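Local coordinates for histidine triad protein (Plasmodium falciparum 3D7, PDB 5CS2) that probably hydrolyses diadenosine triphosphate to AMP and ADP, as a histidine triad enzyme of the FHIT type, and is bound by the antimalarial natural product cyclomarin A, at residues E24-Y28 / V112-H116; I30-E34 / I181-E185; K65-D69 / I102-K106; F84-I88 / I195-F199; L92-T96 / I120-I124. One frame throughout, in Å; residues are numbered along the deposited sequence.

In the fold
Contact 3 and contact 4 are the buried ones. Contact 2 lies at the surface, and contacts 1 and 5 are partly buried. Contact 1 holds part of the histidine triad, with an aromatic cluster and one backbone-to-histidine hydrogen bond. It touches contact 3, which is built on the Asp104 carboxylate. Contacts 2 and 4 both use helix 181-199. Contact 2 joins charged side chains and two waters with the packing of Ile181 and Met184, whereas contact 4 is wholly apolar. Contacts 4 and 5 share helix 72-93. In contact 5, side chains bond backbone carbonyls. Contacts 3 and 5 reach neighbouring strands of one sheet. Contacts 3, 4 and 5 all touch the second subunit; contacts 1 and 2 do not.

Contact 1 of 5, residues E24-Y28 / V112-H116; sequences EFGIY and VDHVH
This contact belongs to the histidine triad, the predicted catalytic motif of the HIT fold. His114 and His116 are two of its histidines, and His116 is predicted to carry the AMP in the tele-AMP-histidine intermediate. Residues 24-28 form a small hairpin: Glu24 and Phe25 lead into a type II' turn from Phe25 to Tyr28. Gly26 takes phi 66° and psi -135°, and a CB there would clash with Val112 CG1. Residues 112-116 are mostly loop, with an inverse gamma turn centred on Asp113. The backbones come closest at Gly26 and His114, with CA atoms 5.1 Å apart. Gly26 N donates to His114 ND1 at 2.9 Å, so ND1 is an acceptor. His114, rotamer t, bonds Thr60 O through NE2. His116, in the p rotamer, turns back so that its ND1 donates to His114 O at 2.7 Å. The Phe25 ring (chi1 t) reaches over to residues 112-116 and forms an aromatic cluster with His114, obliquely, and His116. The Phe25 edge meets the face of His116 in a T-shaped pair, with centroids 4.9 Å apart and planes at 87°. Val112 CG1 sits over one Phe25 face, 3.6 Å from the ring centroid, as a CH-pi contact. Val112 CG2 touches the Tyr28 edge at CE2, 4.1 Å away. Strand 56-60 flanks the cluster: Thr59 touches Phe25, His114 and His116, and Leu57 touches His116.

Contact 2 of 5, residues I30-E34 / I181-E185; sequences IDKRE and IEQME
The first turn of helix 181-199 lies beside the loop that leads into strand 35-38. Residues 181-185 are helical (Glu185 N to Ile181 O 2.7 Å). Residues 32-34 are 3-10, with Glu34 N bonded to Asp31 O at 2.9 Å. The closest CA pair is Arg33 with Glu185, at 5.2 Å. Ile181 (t, p) points at the loop. Its CD1 lies 3.6 Å from Asp31 CG and 3.2 Å from Glu34 OE2. Its CG1 covers one face of the Arg33 guanidinium, 3.6 Å from CZ. Met184 (m, t, m) follows one helical turn on, with CE 3.2 Å from Glu34 OE2; it also touches Val46. Glu185 is extended (t, t), and its OE2 approaches Arg33 CD at 3.4 Å. Its CA lies 3.5 Å from Arg33 O, a CA-H...O contact. Water 1 donates to Arg33 O (2.7 Å) and Glu185 O (3.2 Å). Water 2 accepts from Arg33 NH1 (2.9 Å) and donates to Glu185 OE1 (2.7 Å). Within its loop, Arg33 NH2 forms a salt bridge to Asp31 OD2 at 2.9 Å. Arg33 NE and N donate to Asp31 OD1 at 3.1 and 3.0 Å, the latter closing an Asx turn. No direct hydrogen bond joins the segments, and Arg33 NH1 is 4.5 Å from Glu185 OE1, beyond a salt bridge. The charges thus meet through water 2, while Ile181 and Met184 supply the apolar part.

Contact 3 of 5, residues K65-D69 / I102-K106; sequences KHYND and IQDGK
Residues 102-104 end strand 97-104, and Asp104 centres an inverse gamma turn where the strand stops. Gly105 follows at phi 121° and psi 160°, with its CA 3.6 Å from His66 CE1. Residues 67-69 are a 3-10 segment, with Asp69 N bonded to His66 O at 2.9 Å. His66 and Asp104 are the closest CA pair, at 5.9 Å. Asp104 (chi1 t) reaches across to the loop. Its OD1 accepts from Tyr67 N at 2.9 Å and from His66 ND1 at 3.1 Å. Water 3 joins this OD1 to Lys65 O, and water 4 joins Asp104 OD2 to Asn68 N. In this HIT fold the edge strand pairs with a strand of the second subunit: Ile102 and Asp104 join an antiparallel ladder, so the sheet continues across the interface. Tyr67 O also bonds Asn83 of the second subunit. Ile102 CD1 sits over one face of the Tyr67 ring, 4.0 Å from its centroid, while Tyr67 OH bonds Asn79.

Contact 4 of 5, residues F84-I88 / I195-F199; sequences FMCYI and INEKF
Ile195, Phe199 and Phe84 bury the most surface here. They lie where helix 72-93 meets the end of helix 181-199. Both segments are helical, with Ile88 N bonded to Phe84 O at 3.0 Å and Phe199 N to Ile195 O at 2.9 Å. The segment axes are nearly perpendicular, at 99°, and approach to 12.5 Å. That wide gap is filled by large side chains. The closest CA pair is Ile88 with Ile195, at 7.3 Å. Ile195 (chi1 m, chi2 t) contributes several carbons: CG2 is 4.1 Å from Phe84 CZ, CG1 is 4.1 Å from Ile88 CG1, and CD1 is 4.0 Å from Met85 SD. Phe199 (chi1 m) lies one turn later. Phe84 (chi1 t) directs its ring edge at the Phe199 face in a T-shaped pair, with centroids 5.3 Å apart and planes at 67°. Phe84 CE1 is 3.8 Å from Phe199 CE2. Ile88 CD1 also meets Phe199 CE2, at 3.7 Å, and Tyr87 CE2 approaches the Phe199 edge at CZ, 4.2 Å away. Tyr5 and Leu9 of helix 4-11 touch both Phe84 and Phe199, and Trp14 in the following loop touches Ile195 and Phe199. The arrangement is a near-orthogonal helix packing with an apolar interface. It joins the C-terminal helix to the long helix of the HIT domain.

Contact 5 of 5, residues L92-T96 / I120-I124; sequences LFNTT and IPRKI
Two hydrogen bonds link the C-terminal part of helix 72-93 and the chain after it to the last part of strand 116-122. Lys123 NZ donates to Phe93 O at 2.8 Å, and Thr95 OG1 donates to Arg122 O at 2.7 Å. Lys123 reaches its acceptor with a largely extended side chain (m, t, t, t). Thr95 is in the t rotamer, and its OG1 also accepts from Asp97 N. Asn94 leaves helical angles with positive phi (52°), and Thr95 follows in an extended conformation (phi -150°, psi 156°). Ile120 and Pro121 are in the strand, and Arg122 keeps a backbone hydrogen bond to Asp97. Thr95 and Pro121 are the closest CA pair, at 6.8 Å. Pro121 supplies the apolar side: its CB is 3.9 Å from Thr95 CG2 and 4.3 Å from Phe93 CB. The Arg122 side chain leads elsewhere, to Ser99 and Asp126, and packs on Ala108 of the second subunit. The contact thus ties together the chain that leaves the long helix for strand 97-104 and the neighbouring strand 116-122 of the HIT sheet. Both acceptors are backbone carbonyls and both donors are side chains, so the link binds side chain to main chain and does not pair opposite charges.

Contact 1 of 5, residues E24-Y28 / V112-H116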
# COMPACT_ATOMS: atom_id res chain seq x y z
N GLU A 24 20.44 -1.75 -4.30
CA GLU A 24 20.63 -1.96 -2.86
C GLU A 24 19.30 -2.30 -2.21
O GLU A 24 18.29 -1.68 -2.54
CB GLU A 24 21.17 -0.69 -2.20
CG GLU A 24 22.63 -0.36 -2.49
CD GLU A 24 23.12 0.94 -1.89
OE1 GLU A 24 22.40 1.53 -1.05
OE2 GLU A 24 24.23 1.38 -2.27
N PHE A 25 19.32 -3.27 -1.30
CA PHE A 25 18.13 -3.60 -0.52
C PHE A 25 18.62 -3.83 0.92
O PHE A 25 19.06 -4.92 1.23
CB PHE A 25 17.45 -4.85 -1.08
CG PHE A 25 16.18 -5.25 -0.37
CD1 PHE A 25 15.20 -4.31 -0.07
CD2 PHE A 25 15.95 -6.58 -0.04
CE1 PHE A 25 14.01 -4.69 0.56
CE2 PHE A 25 14.74 -6.98 0.56
CZ PHE A 25 13.78 -6.03 0.85
N GLY A 26 18.54 -2.79 1.76
CA GLY A 26 19.08 -2.88 3.12
C GLY A 26 20.59 -3.03 2.98
O GLY A 26 21.20 -2.35 2.14
N ILE A 27 21.19 -3.94 3.74
CA ILE A 27 22.65 -4.20 3.64
C ILE A 27 22.95 -5.12 2.43
O ILE A 27 24.12 -5.45 2.19
CB ILE A 27 23.16 -4.89 4.95
CG1 ILE A 27 22.46 -6.25 5.17
CG2 ILE A 27 23.07 -3.94 6.16
CD1 ILE A 27 22.89 -7.14 6.41
N TYR A 28 21.90 -5.61 1.75
CA TYR A 28 22.03 -6.58 0.65
C TYR A 28 22.08 -5.92 -0.71
O TYR A 28 21.83 -4.72 -0.86
CB TYR A 28 20.93 -7.65 0.71
CG TYR A 28 20.87 -8.36 2.04
CD1 TYR A 28 21.86 -9.25 2.42
CD2 TYR A 28 19.85 -8.08 2.95
CE1 TYR A 28 21.82 -9.89 3.66
CE2 TYR A 28 19.78 -8.74 4.18
CZ TYR A 28 20.78 -9.64 4.53
OH TYR A 28 20.76 -10.28 5.74
N VAL A 112 14.51 -6.80 6.65
CA VAL A 112 15.45 -5.98 5.90
C VAL A 112 15.05 -4.53 6.16
O VAL A 112 13.89 -4.15 5.89
CB VAL A 112 15.44 -6.32 4.38
CG1 VAL A 112 16.35 -5.37 3.62
CG2 VAL A 112 15.84 -7.78 4.14
N ASP A 113 15.97 -3.70 6.68
CA ASP A 113 15.71 -2.31 7.08
C ASP A 113 15.64 -1.37 5.90
O ASP A 113 16.39 -0.42 5.82
CB ASP A 113 16.73 -1.86 8.15
CG ASP A 113 16.70 -2.76 9.38
OD1 ASP A 113 15.64 -3.37 9.66
OD2 ASP A 113 17.75 -2.90 10.03
N HIS A 114 14.65 -1.59 5.01
CA HIS A 114 14.50 -0.82 3.78
C HIS A 114 13.03 -1.05 3.38
O HIS A 114 12.61 -2.20 3.32
CB HIS A 114 15.46 -1.42 2.72
CG HIS A 114 15.58 -0.64 1.44
ND1 HIS A 114 16.72 -0.76 0.64
CD2 HIS A 114 14.72 0.22 0.85
CE1 HIS A 114 16.52 0.06 -0.38
NE2 HIS A 114 15.32 0.64 -0.32
N VAL A 115 12.26 0.03 3.26
CA VAL A 115 10.82 0.02 2.91
C VAL A 115 10.61 -0.86 1.71
O VAL A 115 11.24 -0.63 0.68
CB VAL A 115 10.27 1.44 2.55
CG1 VAL A 115 8.77 1.37 2.22
CG2 VAL A 115 10.51 2.43 3.66
N HIS A 116 9.70 -1.83 1.81
CA HIS A 116 9.36 -2.63 0.62
C HIS A 116 7.90 -3.09 0.64
O HIS A 116 7.32 -3.33 1.70
CB HIS A 116 10.33 -3.82 0.40
CG HIS A 116 10.46 -4.76 1.56
ND1 HIS A 116 11.17 -4.40 2.70
CD2 HIS A 116 10.02 -6.02 1.69
CE1 HIS A 116 11.11 -5.44 3.50
NE2 HIS A 116 10.44 -6.45 2.94

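Contact 2 of 5, residues I30-E34 / I181-E185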
# COMPACT_ATOMS: atom_id res chain seq x y z
N ILE A 30 20.88 -6.66 -4.73
CA ILE A 30 20.06 -7.53 -5.56
C ILE A 30 20.74 -7.66 -6.92
O ILE A 30 21.14 -6.64 -7.49
CB ILE A 30 18.61 -6.94 -5.70
CG1 ILE A 30 17.93 -6.71 -4.30
CG2 ILE A 30 17.73 -7.83 -6.61
CD1 ILE A 30 17.85 -7.97 -3.41
N ASP A 31 20.85 -8.89 -7.41
CA ASP A 31 21.42 -9.20 -8.74
C ASP A 31 20.51 -8.57 -9.80
O ASP A 31 19.28 -8.69 -9.73
CB ASP A 31 21.45 -10.73 -8.93
CG ASP A 31 22.36 -11.19 -10.05
OD1 ASP A 31 22.09 -10.83 -11.22
OD2 ASP A 31 23.33 -11.93 -9.76
N LYS A 32 21.12 -7.89 -10.78
CA LYS A 32 20.38 -7.24 -11.88
C LYS A 32 19.48 -8.22 -12.65
O LYS A 32 18.45 -7.78 -13.18
CB LYS A 32 21.36 -6.53 -12.84
CG LYS A 32 22.31 -7.48 -13.57
CD LYS A 32 23.34 -6.70 -14.39
CE LYS A 32 24.37 -7.63 -14.98
NZ LYS A 32 25.51 -6.88 -15.58
N ARG A 33 19.85 -9.53 -12.69
CA ARG A 33 19.07 -10.59 -13.33
C ARG A 33 17.73 -10.84 -12.64
O ARG A 33 16.85 -11.47 -13.22
CB ARG A 33 19.87 -11.91 -13.41
CG ARG A 33 20.98 -11.88 -14.47
CD ARG A 33 21.85 -13.13 -14.39
NE ARG A 33 22.66 -13.10 -13.18
CZ ARG A 33 23.46 -14.08 -12.76
NH1 ARG A 33 23.57 -15.20 -13.47
NH2 ARG A 33 24.15 -13.94 -11.64
N GLU A 34 17.60 -10.40 -11.37
CA GLU A 34 16.37 -10.65 -10.60
C GLU A 34 15.38 -9.49 -10.64
O GLU A 34 14.28 -9.61 -10.12
CB GLU A 34 16.74 -10.96 -9.13
CG GLU A 34 17.73 -12.11 -8.99
CD GLU A 34 18.33 -12.28 -7.60
OE1 GLU A 34 18.15 -11.38 -6.75
OE2 GLU A 34 18.99 -13.32 -7.37
N ILE A 181 19.36 -18.62 -8.67
CA ILE A 181 19.50 -17.50 -9.60
C ILE A 181 18.86 -17.86 -10.96
O ILE A 181 18.22 -17.01 -11.56
CB ILE A 181 20.97 -16.96 -9.71
CG1 ILE A 181 21.06 -15.66 -10.55
CG2 ILE A 181 21.96 -18.01 -10.24
CD1 ILE A 181 20.70 -14.37 -9.86
N GLU A 182 18.97 -19.14 -11.39
CA GLU A 182 18.39 -19.63 -12.65
C GLU A 182 16.88 -19.44 -12.67
O GLU A 182 16.37 -18.86 -13.62
CB GLU A 182 18.76 -21.10 -12.91
CG GLU A 182 20.25 -21.36 -13.06
CD GLU A 182 20.89 -22.02 -11.86
OE1 GLU A 182 20.92 -23.27 -11.81
OE2 GLU A 182 21.35 -21.29 -10.95
N GLN A 183 16.17 -19.92 -11.63
CA GLN A 183 14.71 -19.82 -11.52
C GLN A 183 14.28 -18.36 -11.41
O GLN A 183 13.29 -17.96 -12.03
CB GLN A 183 14.17 -20.61 -10.31
CG GLN A 183 14.27 -22.13 -10.47
CD GLN A 183 13.90 -22.89 -9.22
OE1 GLN A 183 14.33 -22.57 -8.11
NE2 GLN A 183 13.12 -23.94 -9.39
N MET A 184 15.03 -17.56 -10.62
CA MET A 184 14.75 -16.15 -10.42
C MET A 184 14.94 -15.33 -11.69
O MET A 184 14.10 -14.49 -11.98
CB MET A 184 15.59 -15.60 -9.27
CG MET A 184 15.14 -16.09 -7.92
SD MET A 184 15.87 -15.13 -6.59
CE MET A 184 17.47 -15.94 -6.48
N GLU A 185 16.04 -15.59 -12.44
CA GLU A 185 16.30 -14.94 -13.72
C GLU A 185 15.17 -15.29 -14.68
O GLU A 185 14.68 -14.40 -15.38
CB GLU A 185 17.66 -15.36 -14.29
CG GLU A 185 18.03 -14.70 -15.62
CD GLU A 185 19.38 -15.10 -16.18
OE1 GLU A 185 19.88 -16.20 -15.85
OE2 GLU A 185 19.95 -14.30 -16.97
O HOH W 1 16.35 -11.72 -15.82
O HOH W 2 22.56 -15.95 -16.07

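Contact 3 of 5, residues K65-D69 / I102-K106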
# COMPACT_ATOMS: atom_id res chain seq x y z
N LYS A 65 14.38 3.43 5.78
CA LYS A 65 13.92 2.35 6.67
C LYS A 65 12.40 2.23 6.82
O LYS A 65 11.84 1.13 6.72
CB LYS A 65 14.57 2.49 8.07
CG LYS A 65 14.31 1.28 8.97
CD LYS A 65 14.97 1.44 10.33
CE LYS A 65 14.72 0.23 11.19
NZ LYS A 65 15.32 0.39 12.53
N HIS A 66 11.76 3.35 7.13
CA HIS A 66 10.33 3.41 7.39
C HIS A 66 9.56 4.06 6.27
O HIS A 66 10.06 4.96 5.61
CB HIS A 66 10.06 4.17 8.70
CG HIS A 66 10.24 3.32 9.91
ND1 HIS A 66 9.31 2.33 10.26
CD2 HIS A 66 11.25 3.31 10.82
CE1 HIS A 66 9.80 1.75 11.34
NE2 HIS A 66 10.96 2.32 11.72
N TYR A 67 8.30 3.65 6.11
CA TYR A 67 7.41 4.21 5.11
C TYR A 67 7.29 5.73 5.24
O TYR A 67 7.23 6.44 4.25
CB TYR A 67 6.02 3.54 5.25
CG TYR A 67 5.06 3.81 4.12
CD1 TYR A 67 5.49 3.81 2.79
CD2 TYR A 67 3.70 4.00 4.36
CE1 TYR A 67 4.60 4.04 1.74
CE2 TYR A 67 2.80 4.23 3.32
CZ TYR A 67 3.25 4.20 2.01
OH TYR A 67 2.36 4.43 0.99
N ASN A 68 7.31 6.23 6.48
CA ASN A 68 7.22 7.67 6.72
C ASN A 68 8.51 8.45 6.43
O ASN A 68 8.49 9.68 6.48
CB ASN A 68 6.69 7.95 8.09
CG ASN A 68 5.18 7.83 8.08
OD1 ASN A 68 4.46 8.73 7.65
ND2 ASN A 68 4.72 6.70 8.49
N ASP A 69 9.61 7.74 6.06
CA ASP A 69 10.86 8.37 5.63
C ASP A 69 10.75 8.74 4.15
O ASP A 69 11.59 9.48 3.67
CB ASP A 69 12.05 7.41 5.81
CG ASP A 69 12.42 7.14 7.25
OD1 ASP A 69 12.27 8.06 8.09
OD2 ASP A 69 12.88 6.02 7.54
N ILE A 102 2.97 -3.99 3.46
CA ILE A 102 4.23 -3.38 3.92
C ILE A 102 4.40 -3.79 5.40
O ILE A 102 3.47 -3.59 6.18
CB ILE A 102 4.27 -1.84 3.77
CG1 ILE A 102 3.99 -1.39 2.31
CG2 ILE A 102 5.62 -1.27 4.29
CD1 ILE A 102 3.99 0.16 2.14
N GLN A 103 5.54 -4.42 5.75
CA GLN A 103 5.86 -4.73 7.15
C GLN A 103 6.70 -3.51 7.54
O GLN A 103 7.91 -3.47 7.31
CB GLN A 103 6.68 -6.03 7.28
CG GLN A 103 5.96 -7.24 6.72
CD GLN A 103 6.93 -8.38 6.56
OE1 GLN A 103 7.84 -8.34 5.74
NE2 GLN A 103 6.78 -9.38 7.40
N ASP A 104 6.02 -2.44 7.99
CA ASP A 104 6.66 -1.17 8.28
C ASP A 104 7.29 -1.12 9.68
O ASP A 104 6.77 -0.46 10.57
CB ASP A 104 5.67 -0.02 8.04
CG ASP A 104 6.24 1.37 8.18
OD1 ASP A 104 7.47 1.54 7.94
OD2 ASP A 104 5.45 2.31 8.42
N GLY A 105 8.42 -1.79 9.83
CA GLY A 105 9.13 -1.79 11.11
C GLY A 105 9.32 -3.17 11.70
O GLY A 105 8.58 -4.10 11.38
N LYS A 106 10.30 -3.29 12.61
CA LYS A 106 10.64 -4.56 13.23
C LYS A 106 9.46 -5.28 13.90
O LYS A 106 9.32 -6.50 13.76
CB LYS A 106 11.83 -4.40 14.22
CG LYS A 106 12.56 -5.70 14.51
CD LYS A 106 13.94 -5.45 15.14
CE LYS A 106 14.87 -6.64 14.98
NZ LYS A 106 15.29 -6.85 13.57
O HOH W 3 9.21 0.17 6.22
O HOH W 4 6.54 4.65 8.84

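Contact 4 of 5, residues F84-I88 / I195-F199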
# COMPACT_ATOMS: atom_id res chain seq x y z
N PHE A 84 0.38 -0.95 -11.00
CA PHE A 84 0.83 -1.42 -12.32
C PHE A 84 1.24 -2.89 -12.23
O PHE A 84 0.86 -3.68 -13.10
CB PHE A 84 1.99 -0.56 -12.84
CG PHE A 84 2.57 -1.04 -14.15
CD1 PHE A 84 1.90 -0.84 -15.35
CD2 PHE A 84 3.76 -1.78 -14.17
CE1 PHE A 84 2.43 -1.29 -16.56
CE2 PHE A 84 4.27 -2.28 -15.38
CZ PHE A 84 3.61 -2.01 -16.57
N MET A 85 2.05 -3.27 -11.19
CA MET A 85 2.50 -4.65 -11.06
C MET A 85 1.40 -5.63 -10.72
O MET A 85 1.44 -6.76 -11.18
CB MET A 85 3.68 -4.77 -10.08
CG MET A 85 4.97 -4.18 -10.63
SD MET A 85 5.46 -4.77 -12.31
CE MET A 85 5.37 -6.43 -12.13
N CYS A 86 0.34 -5.20 -9.99
CA CYS A 86 -0.80 -6.08 -9.75
C CYS A 86 -1.50 -6.36 -11.07
O CYS A 86 -1.92 -7.49 -11.30
CB CYS A 86 -1.77 -5.49 -8.73
SG CYS A 86 -1.11 -5.52 -7.06
N TYR A 87 -1.56 -5.36 -11.96
CA TYR A 87 -2.13 -5.55 -13.30
C TYR A 87 -1.30 -6.58 -14.10
O TYR A 87 -1.85 -7.57 -14.57
CB TYR A 87 -2.21 -4.22 -14.04
CG TYR A 87 -2.75 -4.33 -15.46
CD1 TYR A 87 -4.11 -4.53 -15.70
CD2 TYR A 87 -1.90 -4.27 -16.56
CE1 TYR A 87 -4.62 -4.59 -17.00
CE2 TYR A 87 -2.39 -4.38 -17.86
CZ TYR A 87 -3.75 -4.52 -18.07
OH TYR A 87 -4.24 -4.59 -19.35
N ILE A 88 0.03 -6.39 -14.16
CA ILE A 88 0.93 -7.32 -14.88
C ILE A 88 0.86 -8.73 -14.32
O ILE A 88 0.66 -9.67 -15.09
CB ILE A 88 2.39 -6.76 -14.83
CG1 ILE A 88 2.53 -5.40 -15.58
CG2 ILE A 88 3.40 -7.82 -15.35
CD1 ILE A 88 2.08 -5.37 -17.13
N ILE A 195 6.06 -6.93 -19.83
CA ILE A 195 5.98 -5.49 -19.77
C ILE A 195 6.39 -4.90 -21.12
O ILE A 195 5.67 -4.08 -21.67
CB ILE A 195 6.80 -4.92 -18.55
CG1 ILE A 195 6.23 -5.44 -17.23
CG2 ILE A 195 6.85 -3.40 -18.59
CD1 ILE A 195 7.17 -5.24 -15.92
N ASN A 196 7.55 -5.35 -21.66
CA ASN A 196 8.08 -4.87 -22.94
C ASN A 196 7.10 -5.07 -24.10
O ASN A 196 6.87 -4.14 -24.89
CB ASN A 196 9.41 -5.55 -23.22
CG ASN A 196 10.52 -5.06 -22.33
OD1 ASN A 196 10.42 -4.00 -21.71
ND2 ASN A 196 11.62 -5.79 -22.29
N GLU A 197 6.51 -6.24 -24.18
CA GLU A 197 5.57 -6.61 -25.25
C GLU A 197 4.32 -5.70 -25.26
O GLU A 197 3.92 -5.22 -26.33
CB GLU A 197 5.19 -8.09 -25.09
CG GLU A 197 4.25 -8.62 -26.16
CD GLU A 197 3.95 -10.10 -26.10
OE1 GLU A 197 3.07 -10.51 -25.31
OE2 GLU A 197 4.58 -10.86 -26.87
N LYS A 198 3.75 -5.43 -24.08
CA LYS A 198 2.53 -4.64 -23.96
C LYS A 198 2.72 -3.16 -23.87
O LYS A 198 1.77 -2.41 -24.17
CB LYS A 198 1.72 -5.14 -22.74
CG LYS A 198 1.31 -6.61 -22.79
CD LYS A 198 0.36 -6.90 -23.96
CE LYS A 198 -0.04 -8.35 -24.01
NZ LYS A 198 -0.82 -8.65 -25.24
N PHE A 199 3.90 -2.69 -23.46
CA PHE A 199 4.09 -1.27 -23.19
C PHE A 199 5.22 -0.57 -23.91
O PHE A 199 5.46 0.61 -23.63
CB PHE A 199 4.20 -1.07 -21.67
CG PHE A 199 2.89 -1.37 -21.00
CD1 PHE A 199 1.80 -0.50 -21.14
CD2 PHE A 199 2.68 -2.59 -20.37
CE1 PHE A 199 0.56 -0.82 -20.57
CE2 PHE A 199 1.43 -2.92 -19.84
CZ PHE A 199 0.38 -2.04 -19.95

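Contact 5 of 5, residues L92-T96 / I120-I124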
# COMPACT_ATOMS: atom_id res chain seq x y z
N LEU A 92 -0.21 -12.35 -15.93
CA LEU A 92 0.75 -13.46 -15.99
C LEU A 92 0.40 -14.71 -15.19
O LEU A 92 0.64 -15.82 -15.66
CB LEU A 92 2.18 -12.99 -15.58
CG LEU A 92 2.91 -12.07 -16.54
CD1 LEU A 92 4.19 -11.57 -15.89
CD2 LEU A 92 3.26 -12.80 -17.87
N PHE A 93 -0.12 -14.54 -13.96
CA PHE A 93 -0.45 -15.64 -13.06
C PHE A 93 -1.93 -16.04 -13.11
O PHE A 93 -2.33 -16.94 -12.39
CB PHE A 93 0.03 -15.32 -11.62
CG PHE A 93 1.53 -15.52 -11.51
CD1 PHE A 93 2.42 -14.56 -11.98
CD2 PHE A 93 2.04 -16.72 -11.03
CE1 PHE A 93 3.80 -14.80 -11.97
CE2 PHE A 93 3.43 -16.95 -11.01
CZ PHE A 93 4.29 -15.98 -11.48
N ASN A 94 -2.69 -15.43 -14.02
CA ASN A 94 -4.13 -15.65 -14.25
C ASN A 94 -4.94 -15.55 -12.94
O ASN A 94 -5.51 -16.53 -12.44
CB ASN A 94 -4.37 -16.96 -15.03
CG ASN A 94 -3.66 -16.96 -16.36
OD1 ASN A 94 -3.74 -16.01 -17.15
ND2 ASN A 94 -2.87 -17.99 -16.60
N THR A 95 -4.89 -14.35 -12.35
CA THR A 95 -5.61 -14.08 -11.11
C THR A 95 -6.00 -12.64 -11.02
O THR A 95 -5.40 -11.76 -11.64
CB THR A 95 -4.87 -14.57 -9.83
OG1 THR A 95 -5.78 -14.45 -8.72
CG2 THR A 95 -3.58 -13.78 -9.54
N THR A 96 -7.04 -12.41 -10.24
CA THR A 96 -7.51 -11.06 -10.03
C THR A 96 -7.21 -10.70 -8.56
O THR A 96 -7.46 -9.57 -8.17
CB THR A 96 -9.03 -11.00 -10.29
OG1 THR A 96 -9.68 -11.86 -9.36
CG2 THR A 96 -9.39 -11.41 -11.74
N ILE A 120 1.62 -10.52 -3.54
CA ILE A 120 1.50 -11.98 -3.60
C ILE A 120 0.23 -12.35 -4.34
O ILE A 120 -0.88 -12.19 -3.80
CB ILE A 120 1.59 -12.69 -2.22
CG1 ILE A 120 2.80 -12.21 -1.38
CG2 ILE A 120 1.61 -14.23 -2.40
CD1 ILE A 120 2.63 -12.30 0.12
N PRO A 121 0.35 -12.95 -5.53
CA PRO A 121 -0.86 -13.40 -6.25
C PRO A 121 -1.55 -14.46 -5.42
O PRO A 121 -0.89 -15.24 -4.74
CB PRO A 121 -0.29 -13.99 -7.55
CG PRO A 121 1.06 -13.34 -7.70
CD PRO A 121 1.57 -13.27 -6.29
N ARG A 122 -2.89 -14.45 -5.41
CA ARG A 122 -3.66 -15.41 -4.60
C ARG A 122 -4.66 -16.24 -5.42
O ARG A 122 -5.28 -15.72 -6.34
CB ARG A 122 -4.43 -14.66 -3.50
CG ARG A 122 -3.56 -13.87 -2.50
CD ARG A 122 -2.49 -14.70 -1.84
NE ARG A 122 -3.04 -15.83 -1.09
CZ ARG A 122 -3.46 -15.75 0.17
NH1 ARG A 122 -3.38 -14.61 0.84
NH2 ARG A 122 -3.96 -16.83 0.78
N LYS A 123 -4.80 -17.53 -5.07
CA LYS A 123 -5.72 -18.51 -5.69
C LYS A 123 -6.44 -19.36 -4.63
O LYS A 123 -5.98 -19.41 -3.49
CB LYS A 123 -4.94 -19.40 -6.68
CG LYS A 123 -4.55 -18.67 -7.96
CD LYS A 123 -3.32 -19.28 -8.63
CE LYS A 123 -3.30 -18.91 -10.09
NZ LYS A 123 -1.99 -19.19 -10.74
N ILE A 124 -7.57 -20.00 -4.99
CA ILE A 124 -8.34 -20.84 -4.05
C ILE A 124 -7.47 -21.91 -3.37
O ILE A 124 -6.72 -22.63 -4.04
CB ILE A 124 -9.62 -21.47 -4.70
CG1 ILE A 124 -10.54 -20.39 -5.32
CG2 ILE A 124 -10.40 -22.38 -3.70
CD1 ILE A 124 -11.58 -20.90 -6.36